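Long-range contacts in uncharacterized protein (Trypanosoma congolense, PDB 4E40), which probably serves as a cell-surface receptor of the parasite that binds the haptoglobin-hemoglobin complex or hemoglobin, for uptake of heme and iron: residues L9-C19 and N152-S163; A90-V101 and Q229-A240. All coordinates share one frame; numbering follows the deposited sequence.

How the interactions relate
Interactions 1 and 2 lie on opposite sides of the centre of one elongated helical bundle, their centres 75 Å apart and their nearest atoms about 54 Å apart. Helix 82-147 relates them: it carries residues 90-101 of interaction 2 and, near its other end, packs behind both segments of interaction 1. Interaction 1 is only partly buried. It joins two short, nearly parallel helix segments through a disulfide, a small valine-alanine patch and bridging waters. Interaction 2 is a buried, antiparallel contact between two long helices, built largely from alanine methyls, with Gln229 filling one end and Val93, Lys232 and His100 along the border. It relies mainly on close apolar packing.

Interaction 1: residues L9-C19 and N152-S163; sequences LEDSDDVAAAC and NQYVKEAAEECS. Unlike the reference sequence in segment 9-19: Glu10 (reference Lys), Ser12 (reference Ala), Asp14 (reference Glu). Unlike the reference sequence in segment 152-163: Asn152 (reference Asp), Glu157 (reference Lys).
Val15 meets Val155, Ala158 and Ala159 beside the Cys19–Cys162 disulfide, a covalent staple between two short helices at one end of the receptor's helical bundle. Helices 12-19 and 153-160 run in nearly the same direction, 25° apart, with axes 8.5 Å from each other at closest approach.

Val15 can be followed outward. Its CB rests on the methyl of Ala158, CB to CB 3.6 Å. With CG1 anti to the backbone N (chi1 178°), that branch reaches the backbone between Ala158 and Ala159, coming within 3.6 Å of Ala159 N. The other branch, CG2, meets Val155 CG1 at 3.8 Å, the two valines crossing obliquely. Val155 CG2 in turn lies against the backbone of Glu10 and Asp11, where the first segment turns into its helix.

Both helices carry N-caps. Asp14 N donates to Asp11 OD2, and Asn152 OD1 accepts from Val155 N, with the donor well above the carbonyl plane, and weakly from Tyr154 N. This leaves Asn152 ND2 turned toward the other segment, where a water accepts from it and donates to Glu10 O. A second water joins Ser12 OG to Tyr154 O, while Ser12 OG also touches Tyr154 CB at 3.4 Å.

Behind the patch, helix 82-147 supports both segments: Leu9 packs on Leu143, and Val155 and Ala159 on Ala147. At the far end, a third water donates to Cys19 O and Ser163 O, close to the disulfide. Both cysteines place SG anti to their backbone N, which directs the sulfurs at each other; the SG–SG bond of 2.1 Å between Cys19 and Cys162 has a torsion of 88°, close to the relaxed value for a disulfide.

Interaction 2: residues A90-V101 and Q229-A240; sequences AAAVAHHALEHV and QLEKAEKAAEEA
Ala90 begins an alanine-rich, antiparallel helix-helix contact: its CB lies 3.3 Å from Ala236 O and also touches the methyl of Ala240. The axes of 90-101 and 229-240 approach to 7.7 Å at an angle of 158°, a close spacing consistent with the small side chains between them. Ala91 adds a marginal touch on Ala240. Val93, with chi1 at 167°, swings CG1 away from its own N and onto Ala236 CB, 3.6 Å away, while the aliphatic part of Lys232 crosses the valine at about a right angle. The CA atoms come nearest at Ala94 and Ala233, 4.1 Å apart. One turn on, Ala97 sets its methyl against Gln229 O and Ala233 CB. His100 CB packs on Gln229 CG at 3.6 Å, ring and amide planes 83° apart; the ring's ND1 is hydrogen-bonded to Glu103. Val101 CG2 closes the row, 3.5 Å from Leu230 N. Within the bundle this contact joins helices 82-147 and 192-246, while helix 28-73, which carries Lys52, a heme-binding residue of this protein although no heme is bound here, packs against the former through Val71 on Ala91, Val64 on Leu98 and Ile56 on Val101.

Interaction 1: residues L9-C19 and N152-S163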
loop_
_atom_site.group_PDB
_atom_site.type_symbol
_atom_site.label_atom_id
_atom_site.label_comp_id
_atom_site.label_asym_id
_atom_site.label_seq_id
_atom_site.Cartn_x
_atom_site.Cartn_y
_atom_site.Cartn_z
ATOM N N LEU A 9 37.454 -5.141 -14.792
ATOM C CA LEU A 9 37.294 -6.384 -13.994
ATOM C C LEU A 9 38.672 -7.064 -14.033
ATOM O O LEU A 9 39.279 -7.202 -15.112
ATOM C CB LEU A 9 36.167 -7.254 -14.580
ATOM C CG LEU A 9 34.757 -6.589 -14.560
ATOM C CD1 LEU A 9 33.728 -7.301 -15.412
ATOM C CD2 LEU A 9 34.256 -6.499 -13.122
ATOM N N GLU A 10 39.166 -7.444 -12.864
ATOM C CA GLU A 10 40.596 -7.750 -12.699
ATOM C C GLU A 10 40.870 -9.251 -12.750
ATOM O O GLU A 10 42.009 -9.683 -12.946
ATOM C CB GLU A 10 41.015 -7.189 -11.334
ATOM C CG GLU A 10 42.475 -7.179 -11.030
ATOM C CD GLU A 10 42.810 -6.735 -9.589
ATOM O OE1 GLU A 10 41.908 -6.476 -8.773
ATOM O OE2 GLU A 10 44.011 -6.624 -9.268
ATOM N N ASP A 11 39.840 -10.058 -12.484
ATOM C CA ASP A 11 40.062 -11.495 -12.367
ATOM C C ASP A 11 38.753 -12.256 -12.599
ATOM O O ASP A 11 37.708 -11.632 -12.758
ATOM C CB ASP A 11 40.692 -11.868 -11.026
ATOM C CG ASP A 11 39.934 -11.294 -9.847
ATOM O OD1 ASP A 11 40.639 -10.729 -8.920
ATOM O OD2 ASP A 11 38.738 -11.549 -9.755
ATOM N N SER A 12 38.836 -13.575 -12.650
ATOM C CA SER A 12 37.640 -14.414 -12.923
ATOM C C SER A 12 36.534 -14.175 -11.925
ATOM O O SER A 12 35.349 -14.123 -12.298
ATOM C CB SER A 12 37.997 -15.908 -12.832
ATOM O OG SER A 12 39.062 -16.190 -13.756
ATOM N N ASP A 13 36.884 -14.095 -10.635
ATOM C CA ASP A 13 35.847 -13.857 -9.601
ATOM C C ASP A 13 35.158 -12.488 -9.775
ATOM O O ASP A 13 33.928 -12.413 -9.559
ATOM C CB ASP A 13 36.466 -13.982 -8.207
ATOM C CG ASP A 13 36.717 -15.385 -7.808
ATOM O OD1 ASP A 13 36.053 -16.353 -8.304
ATOM O OD2 ASP A 13 37.541 -15.599 -6.861
ATOM N N ASP A 14 35.870 -11.440 -10.195
ATOM C CA ASP A 14 35.216 -10.152 -10.429
ATOM C C ASP A 14 34.245 -10.283 -11.591
ATOM O O ASP A 14 33.151 -9.722 -11.551
ATOM C CB ASP A 14 36.157 -9.010 -10.766
ATOM C CG ASP A 14 36.951 -8.492 -9.559
ATOM O OD1 ASP A 14 36.663 -8.819 -8.418
ATOM O OD2 ASP A 14 37.887 -7.726 -9.858
ATOM N N VAL A 15 34.660 -11.024 -12.636
ATOM C CA VAL A 15 33.752 -11.198 -13.781
ATOM C C VAL A 15 32.481 -11.951 -13.350
ATOM O O VAL A 15 31.366 -11.516 -13.705
ATOM C CB VAL A 15 34.448 -11.918 -14.980
ATOM C CG1 VAL A 15 33.380 -12.073 -16.068
ATOM C CG2 VAL A 15 35.570 -11.047 -15.512
ATOM N N ALA A 16 32.606 -13.016 -12.557
ATOM C CA ALA A 16 31.424 -13.769 -12.114
ATOM C C ALA A 16 30.556 -12.886 -11.261
ATOM O O ALA A 16 29.334 -12.903 -11.353
ATOM C CB ALA A 16 31.861 -15.015 -11.335
ATOM N N ALA A 17 31.196 -12.101 -10.396
ATOM C CA ALA A 17 30.404 -11.183 -9.589
ATOM C C ALA A 17 29.684 -10.104 -10.422
ATOM O O ALA A 17 28.523 -9.752 -10.099
ATOM C CB ALA A 17 31.285 -10.532 -8.477
ATOM N N ALA A 18 30.331 -9.609 -11.474
ATOM C CA ALA A 18 29.666 -8.607 -12.352
ATOM C C ALA A 18 28.549 -9.258 -13.144
ATOM O O ALA A 18 27.505 -8.627 -13.334
ATOM C CB ALA A 18 30.693 -7.949 -13.277
ATOM N N CYS A 19 28.728 -10.519 -13.553
ATOM C CA CYS A 19 27.651 -11.275 -14.265
ATOM C C CYS A 19 26.430 -11.373 -13.369
ATOM O O CYS A 19 25.303 -11.043 -13.782
ATOM C CB CYS A 19 28.182 -12.688 -14.580
ATOM S SG CYS A 19 27.122 -13.430 -15.845
ATOM N N ASN A 152 43.818 -10.133 -20.233
ATOM C CA ASN A 152 43.965 -11.115 -19.194
ATOM C C ASN A 152 43.111 -12.306 -19.648
ATOM O O ASN A 152 41.872 -12.197 -19.732
ATOM C CB ASN A 152 43.501 -10.503 -17.845
ATOM C CG ASN A 152 43.485 -11.501 -16.717
ATOM O OD1 ASN A 152 43.221 -12.678 -16.908
ATOM N ND2 ASN A 152 43.806 -11.029 -15.525
ATOM N N GLN A 153 43.746 -13.437 -19.962
ATOM C CA GLN A 153 43.038 -14.591 -20.518
ATOM C C GLN A 153 41.936 -15.135 -19.579
ATOM O O GLN A 153 40.903 -15.610 -20.069
ATOM C CB GLN A 153 44.013 -15.742 -20.907
ATOM C CG GLN A 153 44.615 -16.424 -19.667
ATOM C CD GLN A 153 45.226 -17.812 -19.895
ATOM O OE1 GLN A 153 46.437 -17.978 -19.781
ATOM N NE2 GLN A 153 44.382 -18.819 -20.162
ATOM N N TYR A 154 42.139 -15.036 -18.248
ATOM C CA TYR A 154 41.166 -15.563 -17.279
ATOM C C TYR A 154 39.909 -14.638 -17.261
ATOM O O TYR A 154 38.797 -15.114 -17.171
ATOM C CB TYR A 154 41.731 -15.662 -15.842
ATOM C CG TYR A 154 42.979 -16.494 -15.754
ATOM C CD1 TYR A 154 42.891 -17.879 -15.815
ATOM C CD2 TYR A 154 44.212 -15.894 -15.651
ATOM C CE1 TYR A 154 44.041 -18.679 -15.795
ATOM C CE2 TYR A 154 45.386 -16.670 -15.622
ATOM C CZ TYR A 154 45.279 -18.057 -15.682
ATOM O OH TYR A 154 46.403 -18.843 -15.673
ATOM N N VAL A 155 40.141 -13.342 -17.306
ATOM C CA VAL A 155 39.037 -12.369 -17.406
ATOM C C VAL A 155 38.257 -12.599 -18.692
ATOM O O VAL A 155 37.028 -12.713 -18.676
ATOM C CB VAL A 155 39.538 -10.924 -17.313
ATOM C CG1 VAL A 155 38.467 -9.924 -17.694
ATOM C CG2 VAL A 155 40.070 -10.624 -15.907
ATOM N N LYS A 156 39.002 -12.720 -19.808
ATOM C CA LYS A 156 38.322 -12.865 -21.110
ATOM C C LYS A 156 37.469 -14.148 -21.145
ATOM O O LYS A 156 36.340 -14.126 -21.588
ATOM C CB LYS A 156 39.367 -12.884 -22.257
ATOM C CG LYS A 156 38.728 -13.311 -23.569
ATOM C CD LYS A 156 39.821 -13.621 -24.591
ATOM C CE LYS A 156 40.132 -12.384 -25.409
ATOM N NZ LYS A 156 40.353 -12.757 -26.852
ATOM N N GLU A 157 38.030 -15.259 -20.687
ATOM C CA GLU A 157 37.375 -16.511 -20.597
ATOM C C GLU A 157 36.130 -16.443 -19.726
ATOM O O GLU A 157 35.034 -16.884 -20.108
ATOM C CB GLU A 157 38.353 -17.615 -20.140
ATOM C CG GLU A 157 37.699 -18.982 -20.015
ATOM C CD GLU A 157 36.985 -19.405 -21.298
ATOM O OE1 GLU A 157 35.918 -20.084 -21.219
ATOM O OE2 GLU A 157 37.483 -19.042 -22.396
ATOM N N ALA A 158 36.278 -15.886 -18.525
ATOM C CA ALA A 158 35.107 -15.755 -17.692
ATOM C C ALA A 158 34.014 -14.905 -18.351
ATOM O O ALA A 158 32.821 -15.164 -18.129
ATOM C CB ALA A 158 35.516 -15.103 -16.355
ATOM N N ALA A 159 34.403 -13.837 -19.038
ATOM C CA ALA A 159 33.420 -12.945 -19.672
ATOM C C ALA A 159 32.668 -13.696 -20.806
ATOM O O ALA A 159 31.439 -13.517 -20.982
ATOM C CB ALA A 159 34.098 -11.696 -20.201
ATOM N N GLU A 160 33.380 -14.560 -21.524
ATOM C CA GLU A 160 32.707 -15.364 -22.566
ATOM C C GLU A 160 31.709 -16.379 -21.981
ATOM O O GLU A 160 30.708 -16.704 -22.637
ATOM C CB GLU A 160 33.748 -16.041 -23.476
ATOM C CG GLU A 160 34.542 -15.052 -24.297
ATOM C CD GLU A 160 35.830 -15.653 -24.832
ATOM O OE1 GLU A 160 36.153 -16.812 -24.452
ATOM O OE2 GLU A 160 36.524 -14.966 -25.622
ATOM N N GLU A 161 31.946 -16.841 -20.747
ATOM C CA GLU A 161 31.100 -17.777 -20.065
ATOM C C GLU A 161 29.903 -17.058 -19.412
ATOM O O GLU A 161 28.983 -17.696 -18.909
ATOM C CB GLU A 161 31.892 -18.507 -18.989
ATOM C CG GLU A 161 32.906 -19.523 -19.492
ATOM C CD GLU A 161 33.982 -19.857 -18.446
ATOM O OE1 GLU A 161 33.892 -19.387 -17.283
ATOM O OE2 GLU A 161 34.936 -20.584 -18.781
ATOM N N CYS A 162 29.921 -15.733 -19.396
ATOM C CA CYS A 162 28.852 -15.030 -18.731
ATOM C C CYS A 162 27.697 -14.887 -19.718
ATOM O O CYS A 162 27.821 -14.259 -20.763
ATOM C CB CYS A 162 29.294 -13.653 -18.198
ATOM S SG CYS A 162 27.923 -12.569 -17.610
ATOM N N SER A 163 26.573 -15.482 -19.392
ATOM C CA SER A 163 25.421 -15.289 -20.288
ATOM C C SER A 163 24.559 -14.120 -19.806
ATOM O O SER A 163 24.498 -13.855 -18.610
ATOM C CB SER A 163 24.600 -16.571 -20.376
ATOM O OG SER A 163 24.103 -16.925 -19.098
HETATM O O HOH W 1 43.696 -8.305 -14.929
HETATM O O HOH W 2 38.526 -17.629 -15.952
HETATM O O HOH W 3 24.174 -11.773 -16.323
#

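Interaction 2: residues A90-V101 and Q229-A240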
loop_
_atom_site.group_PDB
_atom_site.type_symbol
_atom_site.label_atom_id
_atom_site.label_comp_id
_atom_site.label_asym_id
_atom_site.label_seq_id
_atom_site.Cartn_x
_atom_site.Cartn_y
_atom_site.Cartn_z
ATOM N N ALA A 90 -35.381 5.027 23.220
ATOM C CA ALA A 90 -34.890 4.384 22.010
ATOM C C ALA A 90 -34.325 5.405 21.027
ATOM O O ALA A 90 -33.310 5.198 20.391
ATOM C CB ALA A 90 -35.992 3.564 21.349
ATOM N N ALA A 91 -35.053 6.512 20.844
ATOM C CA ALA A 91 -34.516 7.530 19.935
ATOM C C ALA A 91 -33.197 8.149 20.391
ATOM O O ALA A 91 -32.323 8.458 19.581
ATOM C CB ALA A 91 -35.582 8.652 19.767
ATOM N N ALA A 92 -33.027 8.290 21.721
ATOM C CA ALA A 92 -31.768 8.797 22.274
ATOM C C ALA A 92 -30.655 7.783 21.983
ATOM O O ALA A 92 -29.575 8.170 21.518
ATOM C CB ALA A 92 -31.906 8.937 23.805
ATOM N N VAL A 93 -30.973 6.504 22.123
ATOM C CA VAL A 93 -29.973 5.437 21.698
ATOM C C VAL A 93 -29.572 5.542 20.223
ATOM O O VAL A 93 -28.396 5.480 19.858
ATOM C CB VAL A 93 -30.499 4.022 22.020
ATOM C CG1 VAL A 93 -29.682 2.945 21.317
ATOM C CG2 VAL A 93 -30.427 3.820 23.550
ATOM N N ALA A 94 -30.567 5.767 19.367
ATOM C CA ALA A 94 -30.265 5.862 17.939
ATOM C C ALA A 94 -29.366 7.069 17.654
ATOM O O ALA A 94 -28.400 6.932 16.903
ATOM C CB ALA A 94 -31.604 5.969 17.135
ATOM N N HIS A 95 -29.650 8.225 18.285
ATOM C CA HIS A 95 -28.752 9.372 18.098
ATOM C C HIS A 95 -27.352 9.094 18.580
ATOM O O HIS A 95 -26.382 9.420 17.920
ATOM C CB HIS A 95 -29.320 10.583 18.850
ATOM C CG HIS A 95 -30.522 11.252 18.199
ATOM N ND1 HIS A 95 -30.390 12.306 17.340
ATOM C CD2 HIS A 95 -31.860 10.997 18.317
ATOM C CE1 HIS A 95 -31.649 12.778 17.006
ATOM N NE2 HIS A 95 -32.551 11.968 17.570
ATOM N N HIS A 96 -27.270 8.471 19.765
ATOM C CA HIS A 96 -25.939 8.215 20.323
ATOM C C HIS A 96 -25.136 7.244 19.485
ATOM O O HIS A 96 -23.937 7.439 19.273
ATOM C CB HIS A 96 -26.056 7.685 21.764
ATOM C CG HIS A 96 -26.734 8.649 22.672
ATOM N ND1 HIS A 96 -27.288 8.273 23.845
ATOM C CD2 HIS A 96 -26.915 10.003 22.560
ATOM C CE1 HIS A 96 -27.857 9.348 24.426
ATOM N NE2 HIS A 96 -27.600 10.406 23.657
ATOM N N ALA A 97 -25.813 6.246 18.926
ATOM C CA ALA A 97 -25.141 5.236 18.080
ATOM C C ALA A 97 -24.666 5.876 16.776
ATOM O O ALA A 97 -23.579 5.591 16.267
ATOM C CB ALA A 97 -26.049 4.024 17.776
ATOM N N LEU A 98 -25.498 6.803 16.240
ATOM C CA LEU A 98 -25.058 7.514 15.065
ATOM C C LEU A 98 -23.797 8.343 15.291
ATOM O O LEU A 98 -22.999 8.453 14.375
ATOM C CB LEU A 98 -26.250 8.431 14.539
ATOM C CG LEU A 98 -25.858 9.188 13.235
ATOM C CD1 LEU A 98 -25.684 8.268 12.030
ATOM C CD2 LEU A 98 -26.977 10.203 12.945
ATOM N N GLU A 99 -23.597 8.943 16.477
ATOM C CA GLU A 99 -22.301 9.608 16.706
ATOM C C GLU A 99 -21.123 8.653 16.517
ATOM O O GLU A 99 -20.115 9.030 15.952
ATOM C CB GLU A 99 -22.264 10.169 18.137
ATOM C CG GLU A 99 -23.279 11.295 18.410
ATOM C CD GLU A 99 -23.233 11.693 19.898
ATOM O OE1 GLU A 99 -22.188 12.142 20.327
ATOM O OE2 GLU A 99 -24.247 11.473 20.578
ATOM N N HIS A 100 -21.343 7.374 16.895
ATOM C CA HIS A 100 -20.252 6.417 16.668
ATOM C C HIS A 100 -20.141 5.946 15.230
ATOM O O HIS A 100 -19.048 5.753 14.754
ATOM C CB HIS A 100 -20.379 5.202 17.611
ATOM C CG HIS A 100 -20.508 5.576 19.031
ATOM N ND1 HIS A 100 -19.537 6.323 19.704
ATOM C CD2 HIS A 100 -21.470 5.241 19.956
ATOM C CE1 HIS A 100 -19.927 6.474 20.978
ATOM N NE2 HIS A 100 -21.105 5.802 21.155
ATOM N N VAL A 101 -21.274 5.791 14.547
ATOM C CA VAL A 101 -21.239 5.549 13.105
ATOM C C VAL A 101 -20.366 6.600 12.421
ATOM O O VAL A 101 -19.468 6.284 11.623
ATOM C CB VAL A 101 -22.646 5.573 12.463
ATOM C CG1 VAL A 101 -22.524 5.429 10.895
ATOM C CG2 VAL A 101 -23.473 4.378 12.978
ATOM N N GLN A 229 -22.502 -0.283 14.880
ATOM C CA GLN A 229 -23.194 0.915 15.427
ATOM C C GLN A 229 -24.428 1.241 14.603
ATOM O O GLN A 229 -25.444 1.689 15.156
ATOM C CB GLN A 229 -22.221 2.089 15.514
ATOM C CG GLN A 229 -21.083 1.849 16.521
ATOM C CD GLN A 229 -21.662 1.432 17.830
ATOM O OE1 GLN A 229 -22.517 2.099 18.396
ATOM N NE2 GLN A 229 -21.280 0.171 18.267
ATOM N N LEU A 230 -24.353 1.050 13.279
ATOM C CA LEU A 230 -25.542 1.181 12.457
ATOM C C LEU A 230 -26.667 0.245 12.852
ATOM O O LEU A 230 -27.830 0.664 12.921
ATOM C CB LEU A 230 -25.210 1.022 10.946
ATOM C CG LEU A 230 -26.457 1.126 10.065
ATOM C CD1 LEU A 230 -27.148 2.547 10.101
ATOM C CD2 LEU A 230 -25.992 0.779 8.625
ATOM N N GLU A 231 -26.316 -1.026 13.088
ATOM C CA GLU A 231 -27.297 -1.987 13.532
ATOM C C GLU A 231 -27.995 -1.505 14.831
ATOM O O GLU A 231 -29.201 -1.640 14.939
ATOM C CB GLU A 231 -26.668 -3.361 13.660
ATOM C CG GLU A 231 -27.722 -4.317 14.163
ATOM C CD GLU A 231 -27.700 -5.722 13.631
ATOM O OE1 GLU A 231 -27.019 -6.007 12.630
ATOM O OE2 GLU A 231 -28.389 -6.553 14.272
ATOM N N LYS A 232 -27.213 -0.999 15.795
ATOM C CA LYS A 232 -27.781 -0.482 17.027
ATOM C C LYS A 232 -28.760 0.669 16.726
ATOM O O LYS A 232 -29.884 0.691 17.221
ATOM C CB LYS A 232 -26.651 -0.085 17.989
ATOM C CG LYS A 232 -27.279 0.337 19.340
ATOM C CD LYS A 232 -26.251 0.752 20.389
ATOM C CE LYS A 232 -25.299 -0.357 20.750
ATOM N NZ LYS A 232 -24.612 0.076 22.044
ATOM N N ALA A 233 -28.304 1.585 15.868
ATOM C CA ALA A 233 -29.124 2.743 15.556
ATOM C C ALA A 233 -30.420 2.329 14.868
ATOM O O ALA A 233 -31.477 2.885 15.184
ATOM C CB ALA A 233 -28.352 3.716 14.678
ATOM N N GLU A 234 -30.328 1.369 13.937
ATOM C CA GLU A 234 -31.529 0.912 13.215
ATOM C C GLU A 234 -32.515 0.159 14.096
ATOM O O GLU A 234 -33.708 0.385 14.004
ATOM C CB GLU A 234 -31.141 0.019 12.036
ATOM C CG GLU A 234 -30.486 0.772 10.892
ATOM C CD GLU A 234 -29.991 -0.186 9.808
ATOM O OE1 GLU A 234 -29.668 -1.344 10.123
ATOM O OE2 GLU A 234 -29.815 0.259 8.657
ATOM N N LYS A 235 -32.032 -0.690 14.994
ATOM C CA LYS A 235 -32.941 -1.373 15.922
ATOM C C LYS A 235 -33.598 -0.421 16.892
ATOM O O LYS A 235 -34.767 -0.563 17.167
ATOM C CB LYS A 235 -32.178 -2.477 16.679
ATOM C CG LYS A 235 -31.664 -3.573 15.738
ATOM C CD LYS A 235 -32.766 -4.547 15.319
ATOM C CE LYS A 235 -32.383 -5.256 14.021
ATOM N NZ LYS A 235 -33.400 -6.304 13.718
ATOM N N ALA A 236 -32.839 0.554 17.390
ATOM C CA ALA A 236 -33.406 1.518 18.321
ATOM C C ALA A 236 -34.442 2.413 17.605
ATOM O O ALA A 236 -35.501 2.717 18.148
ATOM C CB ALA A 236 -32.266 2.374 18.897
ATOM N N ALA A 237 -34.112 2.820 16.387
ATOM C CA ALA A 237 -35.126 3.580 15.622
ATOM C C ALA A 237 -36.394 2.759 15.356
ATOM O O ALA A 237 -37.493 3.309 15.435
ATOM C CB ALA A 237 -34.533 4.127 14.325
ATOM N N GLU A 238 -36.256 1.484 15.038
ATOM C CA GLU A 238 -37.407 0.630 14.857
ATOM C C GLU A 238 -38.276 0.613 16.129
ATOM O O GLU A 238 -39.512 0.828 16.099
ATOM C CB GLU A 238 -36.967 -0.772 14.455
ATOM C CG GLU A 238 -36.424 -0.904 13.046
ATOM C CD GLU A 238 -35.678 -2.217 12.847
ATOM O OE1 GLU A 238 -35.917 -3.159 13.639
ATOM O OE2 GLU A 238 -34.842 -2.317 11.920
ATOM N N GLU A 239 -37.633 0.408 17.278
ATOM C CA GLU A 239 -38.393 0.449 18.531
ATOM C C GLU A 239 -39.129 1.764 18.733
ATOM O O GLU A 239 -40.320 1.783 19.133
ATOM C CB GLU A 239 -37.527 0.047 19.762
ATOM C CG GLU A 239 -38.517 -0.213 20.924
ATOM C CD GLU A 239 -37.929 -0.219 22.323
ATOM O OE1 GLU A 239 -36.718 0.059 22.511
ATOM O OE2 GLU A 239 -38.761 -0.456 23.241
ATOM N N ALA A 240 -38.458 2.877 18.458
ATOM C CA ALA A 240 -39.088 4.177 18.595
ATOM C C ALA A 240 -40.344 4.241 17.690
ATOM O O ALA A 240 -41.384 4.720 18.142
ATOM C CB ALA A 240 -38.126 5.315 18.289
#